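HIAXHD3 (Humicola insolens, PDB 3ZXK) hydrolyses arabinofuranosyl side chains, probably those of arabinoxylan, as a family 43 glycoside hydrolase whose active site has been the subject of engineering. Local coordinates at residues G188-G193 / T208-A213; G245-G250 / Y262-D267; A398-F403 / I457-D462; R406-G411 / T477-S482. All coordinates share one frame; numbering follows the deposited sequence.

Contact 1: G188-G193 / T208-A213. With XYP (beta-D-xylopyranose), chain C; AHR (alpha-L-arabinofuranose), chain B.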
loop_
_atom_site.group_PDB
_atom_site.type_symbol
_atom_site.label_atom_id
_atom_site.label_comp_id
_atom_site.label_asym_id
_atom_site.label_seq_id
_atom_site.Cartn_x
_atom_site.Cartn_y
_atom_site.Cartn_z
ATOM N N GLY A 188 16.780 26.675 1.892
ATOM C CA GLY A 188 16.200 26.306 0.600
ATOM C C GLY A 188 16.028 24.817 0.356
ATOM O O GLY A 188 15.746 24.415 -0.770
ATOM N N GLN A 189 16.174 24.003 1.406
ATOM C CA GLN A 189 15.940 22.559 1.318
ATOM C C GLN A 189 14.464 22.306 1.051
ATOM O O GLN A 189 13.591 22.991 1.597
ATOM C CB GLN A 189 16.317 21.858 2.627
ATOM C CG GLN A 189 17.799 21.820 2.975
ATOM C CD GLN A 189 18.061 21.246 4.369
ATOM O OE1 GLN A 189 17.136 20.805 5.076
ATOM N NE2 GLN A 189 19.318 21.277 4.783
ATOM N N THR A 190 14.189 21.292 0.249
ATOM C CA THR A 190 12.822 20.855 -0.019
ATOM C C THR A 190 12.213 20.125 1.174
ATOM O O THR A 190 12.813 19.199 1.708
ATOM C CB THR A 190 12.820 19.915 -1.224
ATOM O OG1 THR A 190 13.286 20.638 -2.367
ATOM C CG2 THR A 190 11.416 19.340 -1.494
ATOM N N VAL A 191 11.033 20.560 1.607
ATOM C CA VAL A 191 10.234 19.723 2.484
ATOM C C VAL A 191 8.892 19.337 1.850
ATOM O O VAL A 191 8.429 19.982 0.904
ATOM C CB VAL A 191 10.049 20.346 3.887
ATOM C CG1 VAL A 191 11.417 20.629 4.531
ATOM C CG2 VAL A 191 9.213 21.627 3.839
ATOM N N GLU A 192 8.315 18.239 2.331
ATOM C CA GLU A 192 7.018 17.725 1.846
ATOM C C GLU A 192 6.462 16.772 2.919
ATOM O O GLU A 192 6.910 16.760 4.055
ATOM C CB GLU A 192 7.147 17.025 0.463
ATOM C CG GLU A 192 7.960 15.727 0.427
ATOM C CD GLU A 192 7.892 14.986 -0.916
ATOM O OE1 GLU A 192 7.359 15.517 -1.922
ATOM O OE2 GLU A 192 8.394 13.845 -0.997
ATOM N N GLY A 193 5.449 15.991 2.577
ATOM C CA GLY A 193 4.946 14.966 3.503
ATOM C C GLY A 193 4.203 15.452 4.737
ATOM O O GLY A 193 4.140 14.713 5.740
ATOM N N THR A 208 8.875 16.029 5.972
ATOM C CA THR A 208 10.091 15.307 5.630
ATOM C C THR A 208 10.949 16.115 4.682
ATOM O O THR A 208 10.423 16.816 3.800
ATOM C CB THR A 208 9.798 13.903 5.020
ATOM O OG1 THR A 208 11.022 13.168 4.819
ATOM C CG2 THR A 208 9.087 13.992 3.676
ATOM N N ARG A 209 12.268 15.977 4.851
ATOM C CA ARG A 209 13.218 16.355 3.817
ATOM C C ARG A 209 13.575 15.060 3.055
ATOM O O ARG A 209 14.254 14.176 3.603
ATOM C CB ARG A 209 14.461 16.995 4.426
ATOM C CG ARG A 209 15.450 17.392 3.335
ATOM C CD ARG A 209 16.785 17.835 3.891
ATOM N NE ARG A 209 17.522 16.740 4.530
ATOM C CZ ARG A 209 18.672 16.908 5.170
ATOM N NH1 ARG A 209 19.211 18.119 5.238
ATOM N NH2 ARG A 209 19.287 15.874 5.728
ATOM N N PRO A 210 13.067 14.906 1.823
ATOM C CA PRO A 210 13.281 13.627 1.153
ATOM C C PRO A 210 14.769 13.343 0.953
ATOM O O PRO A 210 15.479 14.241 0.516
ATOM C CB PRO A 210 12.646 13.834 -0.230
ATOM C CG PRO A 210 11.690 14.937 -0.063
ATOM C CD PRO A 210 12.191 15.807 1.053
ATOM N N ALA A 211 15.247 12.141 1.280
ATOM C CA ALA A 211 14.477 11.049 1.901
ATOM C C ALA A 211 15.105 10.656 3.223
ATOM O O ALA A 211 15.114 9.476 3.583
ATOM C CB ALA A 211 14.433 9.832 0.996
ATOM N N ASP A 212 15.668 11.614 3.946
ATOM C CA ASP A 212 16.533 11.241 5.058
ATOM C C ASP A 212 16.266 11.953 6.377
ATOM O O ASP A 212 16.956 11.667 7.351
ATOM C CB ASP A 212 18.013 11.410 4.653
ATOM C CG ASP A 212 18.393 12.854 4.354
ATOM O OD1 ASP A 212 17.511 13.740 4.254
ATOM O OD2 ASP A 212 19.613 13.110 4.234
ATOM N N ALA A 213 15.293 12.856 6.418
ATOM C CA ALA A 213 15.046 13.636 7.638
ATOM C C ALA A 213 13.591 13.933 7.825
ATOM O O ALA A 213 12.827 13.968 6.848
ATOM C CB ALA A 213 15.853 14.961 7.681
HETATM C C1 XYP C . 11.959 11.560 -4.111
HETATM C C2 XYP C . 10.668 11.733 -3.303
HETATM C C3 XYP C . 9.464 11.976 -4.205
HETATM C C4 XYP C . 9.700 13.219 -5.059
HETATM C C5 XYP C . 11.189 13.529 -5.213
HETATM O O2 XYP C . 10.392 10.564 -2.526
HETATM O O3 XYP C . 8.288 12.148 -3.401
HETATM O O4 XYP C . 8.700 13.180 -6.080
HETATM O O5 XYP C . 11.920 12.310 -5.334
HETATM O O5 AHR B . 14.174 7.156 -1.270
HETATM C C5 AHR B . 12.997 6.766 -2.005
HETATM C C4 AHR B . 11.840 7.753 -1.816
HETATM O O4 AHR B . 12.217 9.057 -2.250
HETATM C C3 AHR B . 11.373 8.009 -0.386
HETATM O O3 AHR B . 10.489 7.011 0.099
HETATM C C2 AHR B . 10.653 9.329 -0.460
HETATM O O2 AHR B . 10.825 10.102 0.743
HETATM C C1 AHR B . 11.351 10.016 -1.616
#

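Contact 2: G245-G250 / Y262-D267. With AHR (alpha-L-arabinofuranose), chain B.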
loop_
_atom_site.group_PDB
_atom_site.type_symbol
_atom_site.label_atom_id
_atom_site.label_comp_id
_atom_site.label_asym_id
_atom_site.label_seq_id
_atom_site.Cartn_x
_atom_site.Cartn_y
_atom_site.Cartn_z
ATOM N N GLY A 245 17.495 2.516 3.484
ATOM C CA GLY A 245 17.494 3.972 3.584
ATOM C C GLY A 245 17.369 4.445 5.018
ATOM O O GLY A 245 17.870 3.806 5.965
ATOM N N PHE A 246 16.647 5.547 5.179
ATOM C CA PHE A 246 16.468 6.176 6.470
ATOM C C PHE A 246 15.017 6.255 6.844
ATOM O O PHE A 246 14.152 6.472 5.979
ATOM C CB PHE A 246 16.972 7.619 6.423
ATOM C CG PHE A 246 18.420 7.729 6.150
ATOM C CD1 PHE A 246 19.333 7.560 7.188
ATOM C CD2 PHE A 246 18.889 7.940 4.856
ATOM C CE1 PHE A 246 20.705 7.631 6.945
ATOM C CE2 PHE A 246 20.262 8.035 4.611
ATOM C CZ PHE A 246 21.167 7.866 5.658
ATOM N N ALA A 247 14.762 6.075 8.134
ATOM C CA ALA A 247 13.448 6.330 8.735
ATOM C C ALA A 247 13.062 7.778 8.518
ATOM O O ALA A 247 13.819 8.688 8.872
ATOM C CB ALA A 247 13.488 6.000 10.234
ATOM N N HIS A 248 11.900 7.990 7.879
ATOM C CA HIS A 248 11.431 9.359 7.630
ATOM C C HIS A 248 9.976 9.377 7.300
ATOM O O HIS A 248 9.357 8.306 7.121
ATOM C CB HIS A 248 12.265 10.002 6.510
ATOM C CG HIS A 248 12.038 9.407 5.141
ATOM N ND1 HIS A 248 12.398 8.140 4.806
ATOM C CD2 HIS A 248 11.454 9.952 4.010
ATOM C CE1 HIS A 248 12.046 7.904 3.521
ATOM N NE2 HIS A 248 11.493 9.017 3.033
ATOM N N GLN A 249 9.419 10.592 7.193
ATOM C CA GLN A 249 8.020 10.810 6.847
ATOM C C GLN A 249 7.122 10.148 7.927
ATOM O O GLN A 249 7.517 10.066 9.107
ATOM C CB GLN A 249 7.731 10.391 5.398
ATOM C CG GLN A 249 6.693 11.283 4.737
ATOM C CD GLN A 249 6.610 11.091 3.237
ATOM O OE1 GLN A 249 7.597 10.702 2.587
ATOM N NE2 GLN A 249 5.411 11.350 2.666
ATOM N N GLY A 250 5.913 9.709 7.596
ATOM C CA GLY A 250 5.076 9.117 8.654
ATOM C C GLY A 250 4.432 10.185 9.531
ATOM O O GLY A 250 4.269 11.342 9.121
ATOM N N TYR A 262 6.341 7.899 17.351
ATOM C CA TYR A 262 6.592 8.342 15.970
ATOM C C TYR A 262 6.562 7.068 15.094
ATOM O O TYR A 262 7.312 6.093 15.351
ATOM C CB TYR A 262 7.928 9.112 15.886
ATOM C CG TYR A 262 8.340 9.539 14.490
ATOM C CD1 TYR A 262 7.385 9.817 13.496
ATOM C CD2 TYR A 262 9.693 9.650 14.147
ATOM C CE1 TYR A 262 7.762 10.202 12.220
ATOM C CE2 TYR A 262 10.074 10.011 12.884
ATOM C CZ TYR A 262 9.123 10.262 11.917
ATOM O OH TYR A 262 9.562 10.622 10.658
ATOM N N VAL A 263 5.667 7.056 14.112
ATOM C CA VAL A 263 5.575 5.929 13.172
ATOM C C VAL A 263 6.133 6.464 11.868
ATOM O O VAL A 263 5.521 7.312 11.228
ATOM C CB VAL A 263 4.124 5.429 12.953
ATOM C CG1 VAL A 263 4.124 4.196 12.072
ATOM C CG2 VAL A 263 3.478 5.096 14.286
ATOM N N ALA A 264 7.306 5.983 11.488
ATOM C CA ALA A 264 7.953 6.451 10.242
ATOM C C ALA A 264 7.991 5.293 9.257
ATOM O O ALA A 264 7.531 4.191 9.589
ATOM C CB ALA A 264 9.375 6.966 10.513
ATOM N N PHE A 265 8.521 5.482 8.046
ATOM C CA PHE A 265 8.802 4.284 7.267
ATOM C C PHE A 265 10.214 4.291 6.736
ATOM O O PHE A 265 10.880 5.348 6.700
ATOM C CB PHE A 265 7.777 4.051 6.115
ATOM C CG PHE A 265 7.641 5.217 5.188
ATOM C CD1 PHE A 265 8.547 5.390 4.137
ATOM C CD2 PHE A 265 6.610 6.148 5.364
ATOM C CE1 PHE A 265 8.429 6.476 3.272
ATOM C CE2 PHE A 265 6.483 7.212 4.499
ATOM C CZ PHE A 265 7.382 7.379 3.455
ATOM N N MET A 266 10.659 3.094 6.344
ATOM C CA MET A 266 11.981 2.825 5.779
ATOM C C MET A 266 11.844 2.576 4.278
ATOM O O MET A 266 10.836 1.989 3.850
ATOM C CB MET A 266 12.555 1.542 6.397
ATOM C CG MET A 266 12.666 1.526 7.915
ATOM S SD MET A 266 13.814 2.753 8.589
ATOM C CE MET A 266 15.381 2.305 7.829
ATOM N N ASP A 267 12.875 2.931 3.510
ATOM C CA ASP A 267 12.987 2.567 2.080
ATOM C C ASP A 267 13.543 1.140 1.886
ATOM O O ASP A 267 14.651 0.934 1.390
ATOM C CB ASP A 267 13.786 3.616 1.277
ATOM C CG ASP A 267 13.044 4.956 1.141
ATOM O OD1 ASP A 267 11.803 4.947 1.054
ATOM O OD2 ASP A 267 13.711 6.024 1.123
HETATM O O5 AHR B . 14.174 7.156 -1.270
HETATM C C5 AHR B . 12.997 6.766 -2.005
HETATM C C4 AHR B . 11.840 7.753 -1.816
HETATM O O4 AHR B . 12.217 9.057 -2.250
HETATM C C3 AHR B . 11.373 8.009 -0.386
HETATM O O3 AHR B . 10.489 7.011 0.099
HETATM C C2 AHR B . 10.653 9.329 -0.460
HETATM O O2 AHR B . 10.825 10.102 0.743
HETATM C C1 AHR B . 11.351 10.016 -1.616
HETATM O O HOH W 1 15.719 6.872 2.836
#

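Contact 3: A398-F403 / I457-D462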
loop_
_atom_site.group_PDB
_atom_site.type_symbol
_atom_site.label_atom_id
_atom_site.label_comp_id
_atom_site.label_asym_id
_atom_site.label_seq_id
_atom_site.Cartn_x
_atom_site.Cartn_y
_atom_site.Cartn_z
ATOM N N ALA A 398 -1.970 -17.046 -18.805
ATOM C CA ALA A 398 -2.425 -16.816 -17.436
ATOM C C ALA A 398 -1.350 -17.311 -16.469
ATOM O O ALA A 398 -0.523 -18.159 -16.857
ATOM C CB ALA A 398 -3.729 -17.557 -17.197
ATOM N N GLY A 399 -1.311 -16.763 -15.264
ATOM C CA GLY A 399 -0.349 -17.265 -14.278
ATOM C C GLY A 399 -0.071 -16.420 -13.067
ATOM O O GLY A 399 -0.837 -15.526 -12.719
ATOM N N ALA A 400 1.064 -16.718 -12.450
ATOM C CA ALA A 400 1.480 -16.085 -11.228
ATOM C C ALA A 400 2.695 -15.202 -11.509
ATOM O O ALA A 400 3.731 -15.676 -11.973
ATOM C CB ALA A 400 1.786 -17.131 -10.149
ATOM N N VAL A 401 2.529 -13.904 -11.280
ATOM C CA VAL A 401 3.519 -12.928 -11.605
ATOM C C VAL A 401 4.124 -12.283 -10.362
ATOM O O VAL A 401 3.434 -11.993 -9.358
ATOM C CB VAL A 401 2.933 -11.871 -12.588
ATOM C CG1 VAL A 401 1.667 -11.181 -11.989
ATOM C CG2 VAL A 401 3.999 -10.839 -13.031
ATOM N N LEU A 402 5.439 -12.097 -10.437
ATOM C CA LEU A 402 6.190 -11.249 -9.523
ATOM C C LEU A 402 6.119 -9.873 -10.180
ATOM O O LEU A 402 6.818 -9.613 -11.182
ATOM C CB LEU A 402 7.628 -11.752 -9.423
ATOM C CG LEU A 402 8.406 -10.846 -8.470
ATOM C CD1 LEU A 402 8.069 -11.130 -7.013
ATOM C CD2 LEU A 402 9.890 -11.002 -8.661
ATOM N N PHE A 403 5.210 -9.028 -9.672
ATOM C CA PHE A 403 4.761 -7.869 -10.427
ATOM C C PHE A 403 5.382 -6.567 -9.948
ATOM O O PHE A 403 5.297 -6.212 -8.789
ATOM C CB PHE A 403 3.213 -7.766 -10.377
ATOM C CG PHE A 403 2.656 -6.744 -11.334
ATOM C CD1 PHE A 403 2.514 -7.036 -12.702
ATOM C CD2 PHE A 403 2.281 -5.482 -10.880
ATOM C CE1 PHE A 403 2.019 -6.066 -13.586
ATOM C CE2 PHE A 403 1.794 -4.512 -11.762
ATOM C CZ PHE A 403 1.657 -4.805 -13.114
ATOM N N ILE A 457 -3.697 -26.864 -11.147
ATOM C CA ILE A 457 -2.297 -26.489 -11.283
ATOM C C ILE A 457 -1.907 -25.487 -10.211
ATOM O O ILE A 457 -2.638 -24.530 -9.948
ATOM C CB ILE A 457 -1.984 -25.941 -12.697
ATOM C CG1 ILE A 457 -0.503 -25.576 -12.822
ATOM C CG2 ILE A 457 -2.843 -24.720 -13.021
ATOM C CD1 ILE A 457 -0.014 -25.584 -14.254
ATOM N N TRP A 458 -0.759 -25.717 -9.586
ATOM C CA TRP A 458 -0.299 -24.882 -8.502
ATOM C C TRP A 458 0.935 -24.183 -8.956
ATOM O O TRP A 458 1.870 -24.811 -9.490
ATOM C CB TRP A 458 0.025 -25.716 -7.279
ATOM C CG TRP A 458 -1.138 -26.524 -6.749
ATOM C CD1 TRP A 458 -1.904 -27.492 -7.419
ATOM C CD2 TRP A 458 -1.643 -26.531 -5.365
ATOM N NE1 TRP A 458 -2.851 -28.031 -6.570
ATOM C CE2 TRP A 458 -2.746 -27.497 -5.328
ATOM C CE3 TRP A 458 -1.323 -25.827 -4.203
ATOM C CZ2 TRP A 458 -3.468 -27.749 -4.165
ATOM C CZ3 TRP A 458 -2.061 -26.085 -3.043
ATOM C CH2 TRP A 458 -3.112 -27.024 -3.028
ATOM N N LEU A 459 0.936 -22.878 -8.770
ATOM C CA LEU A 459 2.011 -22.021 -9.221
ATOM C C LEU A 459 2.607 -21.286 -8.027
ATOM O O LEU A 459 1.889 -20.568 -7.307
ATOM C CB LEU A 459 1.498 -21.027 -10.269
ATOM C CG LEU A 459 0.973 -21.662 -11.564
ATOM C CD1 LEU A 459 0.391 -20.583 -12.482
ATOM C CD2 LEU A 459 2.067 -22.493 -12.271
ATOM N N ARG A 460 3.916 -21.404 -7.877
ATOM C CA ARG A 460 4.611 -20.926 -6.696
ATOM C C ARG A 460 5.728 -19.946 -6.996
ATOM O O ARG A 460 6.565 -20.200 -7.854
ATOM C CB ARG A 460 5.165 -22.145 -5.932
ATOM C CG ARG A 460 6.069 -21.854 -4.728
ATOM C CD ARG A 460 6.376 -23.114 -3.927
ATOM N NE ARG A 460 7.741 -23.025 -3.418
ATOM C CZ ARG A 460 8.487 -24.072 -3.078
ATOM N NH1 ARG A 460 7.975 -25.294 -3.121
ATOM N NH2 ARG A 460 9.730 -23.886 -2.655
ATOM N N ILE A 461 5.742 -18.844 -6.253
ATOM C CA ILE A 461 6.764 -17.798 -6.397
ATOM C C ILE A 461 7.495 -17.672 -5.058
ATOM O O ILE A 461 6.880 -17.315 -4.038
ATOM C CB ILE A 461 6.143 -16.425 -6.759
ATOM C CG1 ILE A 461 5.355 -16.452 -8.082
ATOM C CG2 ILE A 461 7.211 -15.338 -6.838
ATOM C CD1 ILE A 461 4.590 -15.171 -8.359
ATOM N N ASP A 462 8.796 -17.931 -5.040
ATOM C CA ASP A 462 9.574 -17.777 -3.777
ATOM C C ASP A 462 10.367 -16.484 -3.922
ATOM O O ASP A 462 11.360 -16.437 -4.653
ATOM C CB ASP A 462 10.552 -18.950 -3.539
ATOM C CG ASP A 462 9.872 -20.229 -3.079
ATOM O OD1 ASP A 462 8.627 -20.309 -3.164
ATOM O OD2 ASP A 462 10.605 -21.175 -2.659
#

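Contact 4: R406-G411 / T477-S482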
loop_
_atom_site.group_PDB
_atom_site.type_symbol
_atom_site.label_atom_id
_atom_site.label_comp_id
_atom_site.label_asym_id
_atom_site.label_seq_id
_atom_site.Cartn_x
_atom_site.Cartn_y
_atom_site.Cartn_z
ATOM N N ARG A 406 10.019 -4.238 -13.286
ATOM C CA ARG A 406 10.835 -5.342 -13.843
ATOM C C ARG A 406 10.229 -6.615 -13.307
ATOM O O ARG A 406 10.321 -6.897 -12.118
ATOM C CB ARG A 406 12.298 -5.250 -13.402
ATOM C CG ARG A 406 13.221 -6.181 -14.192
ATOM C CD ARG A 406 14.434 -6.600 -13.396
ATOM N NE ARG A 406 15.384 -5.490 -13.331
ATOM C CZ ARG A 406 16.499 -5.501 -12.618
ATOM N NH1 ARG A 406 16.836 -6.598 -11.931
ATOM N NH2 ARG A 406 17.283 -4.430 -12.618
ATOM N N ALA A 407 9.596 -7.388 -14.181
ATOM C CA ALA A 407 8.728 -8.485 -13.744
ATOM C C ALA A 407 9.082 -9.842 -14.372
ATOM O O ALA A 407 9.766 -9.922 -15.374
ATOM C CB ALA A 407 7.284 -8.118 -14.045
ATOM N N ALA A 408 8.544 -10.919 -13.808
ATOM C CA ALA A 408 8.705 -12.270 -14.349
ATOM C C ALA A 408 7.513 -13.044 -13.864
ATOM O O ALA A 408 6.890 -12.674 -12.848
ATOM C CB ALA A 408 9.996 -12.936 -13.842
ATOM N N TYR A 409 7.206 -14.138 -14.552
ATOM C CA TYR A 409 6.092 -14.973 -14.164
ATOM C C TYR A 409 6.284 -16.436 -14.520
ATOM O O TYR A 409 7.132 -16.763 -15.358
ATOM C CB TYR A 409 4.778 -14.460 -14.733
ATOM C CG TYR A 409 4.512 -14.540 -16.231
ATOM C CD1 TYR A 409 4.237 -15.779 -16.866
ATOM C CD2 TYR A 409 4.425 -13.381 -17.005
ATOM C CE1 TYR A 409 3.907 -15.845 -18.216
ATOM C CE2 TYR A 409 4.090 -13.426 -18.353
ATOM C CZ TYR A 409 3.855 -14.672 -18.956
ATOM O OH TYR A 409 3.475 -14.763 -20.261
ATOM N N ILE A 410 5.522 -17.300 -13.841
ATOM C CA ILE A 410 5.381 -18.684 -14.253
ATOM C C ILE A 410 3.889 -18.848 -14.567
ATOM O O ILE A 410 3.018 -18.328 -13.837
ATOM C CB ILE A 410 5.863 -19.687 -13.181
ATOM C CG1 ILE A 410 5.850 -21.110 -13.763
ATOM C CG2 ILE A 410 5.051 -19.553 -11.891
ATOM C CD1 ILE A 410 6.573 -22.123 -12.902
ATOM N N GLY A 411 3.570 -19.505 -15.670
ATOM C CA GLY A 411 2.172 -19.571 -16.062
ATOM C C GLY A 411 1.919 -20.582 -17.130
ATOM O O GLY A 411 2.756 -21.460 -17.402
ATOM N N THR A 477 14.278 -14.083 -7.098
ATOM C CA THR A 477 13.064 -14.867 -6.935
ATOM C C THR A 477 13.139 -16.094 -7.828
ATOM O O THR A 477 13.652 -16.035 -8.960
ATOM C CB THR A 477 11.830 -14.027 -7.331
ATOM O OG1 THR A 477 11.618 -13.021 -6.337
ATOM C CG2 THR A 477 10.559 -14.897 -7.443
ATOM N N THR A 478 12.628 -17.207 -7.306
ATOM C CA THR A 478 12.522 -18.458 -8.081
ATOM C C THR A 478 11.062 -18.901 -8.240
ATOM O O THR A 478 10.200 -18.510 -7.453
ATOM C CB THR A 478 13.380 -19.583 -7.484
ATOM O OG1 THR A 478 13.094 -19.747 -6.091
ATOM C CG2 THR A 478 14.887 -19.240 -7.674
ATOM N N PHE A 479 10.794 -19.678 -9.290
ATOM C CA PHE A 479 9.444 -20.064 -9.667
ATOM C C PHE A 479 9.315 -21.592 -9.741
ATOM O O PHE A 479 10.251 -22.281 -10.181
ATOM C CB PHE A 479 9.086 -19.453 -11.030
ATOM C CG PHE A 479 9.044 -17.933 -11.037
ATOM C CD1 PHE A 479 10.192 -17.169 -11.268
ATOM C CD2 PHE A 479 7.844 -17.266 -10.818
ATOM C CE1 PHE A 479 10.152 -15.776 -11.251
ATOM C CE2 PHE A 479 7.792 -15.876 -10.820
ATOM C CZ PHE A 479 8.946 -15.125 -11.016
ATOM N N TYR A 480 8.159 -22.107 -9.325
ATOM C CA TYR A 480 7.907 -23.550 -9.274
ATOM C C TYR A 480 6.476 -23.850 -9.694
ATOM O O TYR A 480 5.609 -22.984 -9.596
ATOM C CB TYR A 480 8.087 -24.070 -7.836
ATOM C CG TYR A 480 9.396 -23.680 -7.199
ATOM C CD1 TYR A 480 9.577 -22.379 -6.719
ATOM C CD2 TYR A 480 10.462 -24.593 -7.088
ATOM C CE1 TYR A 480 10.750 -21.987 -6.154
ATOM C CE2 TYR A 480 11.668 -24.205 -6.512
ATOM C CZ TYR A 480 11.796 -22.878 -6.067
ATOM O OH TYR A 480 12.943 -22.388 -5.501
ATOM N N TYR A 481 6.256 -25.071 -10.177
ATOM C CA TYR A 481 4.901 -25.531 -10.425
ATOM C C TYR A 481 4.690 -26.894 -9.812
ATOM O O TYR A 481 5.653 -27.621 -9.574
ATOM C CB TYR A 481 4.596 -25.575 -11.934
ATOM C CG TYR A 481 5.400 -26.638 -12.676
ATOM C CD1 TYR A 481 4.924 -27.958 -12.815
ATOM C CD2 TYR A 481 6.640 -26.334 -13.236
ATOM C CE1 TYR A 481 5.675 -28.928 -13.466
ATOM C CE2 TYR A 481 7.368 -27.298 -13.924
ATOM C CZ TYR A 481 6.893 -28.598 -14.020
ATOM O OH TYR A 481 7.624 -29.565 -14.707
ATOM N N SER A 482 3.422 -27.194 -9.542
ATOM C CA SER A 482 2.967 -28.527 -9.163
ATOM C C SER A 482 1.768 -28.935 -9.991
ATOM O O SER A 482 0.795 -28.193 -10.125
ATOM C CB SER A 482 2.606 -28.619 -7.679
ATOM O OG SER A 482 2.081 -29.906 -7.382
#

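Contact 1: G188-G193 / T208-A213
E192 and T208 form an antiparallel hydrogen-bonded pair at the open end of the hairpin of strands 192-199 and 202-209. E192 N reaches T208 O at 2.9 Å, and T208 N reaches E192 O at 2.8 Å. Next to this pair, V191 CA makes a CA-H...O contact with T208 O (3.2 Å). In 208-213, D212 and A213 both face R209, a classic beta bulge, and A213 O accepts from both R209 N and T208 OG1. R209 leaves its strand with CG anti to the backbone N (chi1 -180°), and its CD lies 3.2 Å from Q189 OE1. The bond from R209 NH1 to Q189 OE1 is weak, the two flat groups standing 56° apart; OE1 has its stronger partner in the hydroxyl of Y215. A salt bridge joins R209 NE to D212 OD1 (3.0 Å), and D212 also pairs with R236. An alanine at R209 would probably leave D212 with R236 but without this nearer mate, and open a gap beside Q189 OE1, which Y215 would still hold. On the sheet face shared with T208, the extended E192 side chain passes P210 obliquely, with OE2 3.6 Å from P210 CG. E192 OE2 accepts from xylose O3 at 2.9 Å, whereas OE1 is bonded to Y142 and N160. Bonds at both oxygens imply that the carboxylate is fixed in rotation, with one oxygen committed to the protein and the other to the sugar.

Contact 2: G245-G250 / Y262-D267
F265 and H248 form an antiparallel hydrogen-bonded pair, closed by H248 N to F265 O and F265 N to H248 O, both 3.1 Å. From F265 CB the chain turns so that CG stands between the backbone N and the carbonyl carbon (chi1 55°). CG and CD2 lie near H248 O, which sits 3.8 Å above the ring plane, over the centre of one face. Farther out, CE2 packs on Q249 CB (3.5 Å) and CZ meets Q249 OE1 (3.4 Å). CE1 turns to H248 CE1 and to O3 of the arabinofuranose, the edge of the phenyl ring meeting the imidazole face at 58° in an edge-to-face pair. H248 ND1 donates to F246 O at 2.7 Å, which steadies the imidazole, while NE2 shares a hydrogen bond with arabinose O2 (2.6 Å). An alanine at H248 would probably leave that sugar hydroxyl without its mate and the F265 edge without an aromatic face to rest on. D267 takes the hydroxyls O3 on OD1 and O5 on OD2, and R273 also bonds the sugar. Histidine, aspartate and phenylalanine thus line the arabinose-binding pocket of this family 43 domain.

Contact 3: A398-F403 / I457-D462
A400, L459 and I461 bring together the two sheets of a beta sandwich, in keeping with the concanavalin A-like family of this part of the chain. Strands 398-403 and 457-462 face each other from different sheets, their axes 7.3 Å apart at closest approach and their directions only 11° from parallel. The side-chain contacts across this gap are apolar. A400 CB lies between two partners: it touches L459 CB and I461 CD1, each at 3.9 Å. L459 CD1 reaches over to G399 CA (3.8 Å), where the backbone angles themselves call for a glycine. L402 CD1 meets I461 CG2 more loosely, at 4.3 Å. F385, F479 and F510 add aromatic cover around A400 and I461. The salt bridge lies within 457-462. The CB of R460 points away from the facing strand, and its guanidinium grips D462 side-on, NE to OD1 and NH2 to OD2, both bonds nearly straight. Y480 and Y489 each make a cation-pi contact with this arginine, and D462 OD1 is bonded to S382 as well. In the interior, I461 places CG1 anti to its carbonyl carbon (chi1 -60°), and from there CD1 comes to rest 3.5 Å from V401 O.

Contact 4: R406-G411 / T477-S482
F479 and I410 bury the most surface in this contact, with A408 a distant third. Their strands run nearly in the same direction, 12° apart, and their axes come within 7.4 Å, a spacing filled by side chains that reach each other and the facing backbone. The side chains of F479 and I410 each point toward the facing strand and slide past each other in opposite directions. At the root of the pair, I410 CB lies 3.9 Å from F479 CB, and farther along I410 CG2 touches F479 CD2 at 3.8 Å. F479 holds CG anti to its carbonyl carbon (chi1 -64°), and the ring extends back along 406-411: CE2 meets Y409 CA, and CZ lies 3.7 Å from A408 CB. The small side chain of A408 lets the ring tip come close to the strand. I410 works the other way. Its CG1 is anti to the backbone N (chi1 -173°), and CD1 ends 3.5 Å from Y480 O and 4.1 Å from Y481 CB, near the plane of the Y481 ring and at its edge. Y409 and Y480 point away from this interface: Y409 OH is bonded to W413, and Y480 OH shares a hydrogen bond with T478 OG1. M423 and L402 pack on F479 as well. Such alternation, with inward side chains meeting between two facing sheets, is characteristic of the beta sandwich of concanavalin A-like domains.

In the fold
Along the chain contact 1 closes before contact 2 opens, and both lie in the family 43 part, their centres 12 Å apart. They touch one another, T208 and A211 packing on H248, and both reach the same arabinofuranose, so together they contribute several residues of the glycan pocket. Contacts 3 and 4 follow in the concanavalin A-like part, about 31 to 38 Å away between centres. Their segments alternate in the chain: 398-403 and 406-411 are neighbours in one sheet, 457-462 and 477-482 in the other, their centres 5 Å apart, so the two contacts belong to the same sandwich interior. F469 and W502 of this later part also belong to the glycan pocket, so both parts contribute to binding.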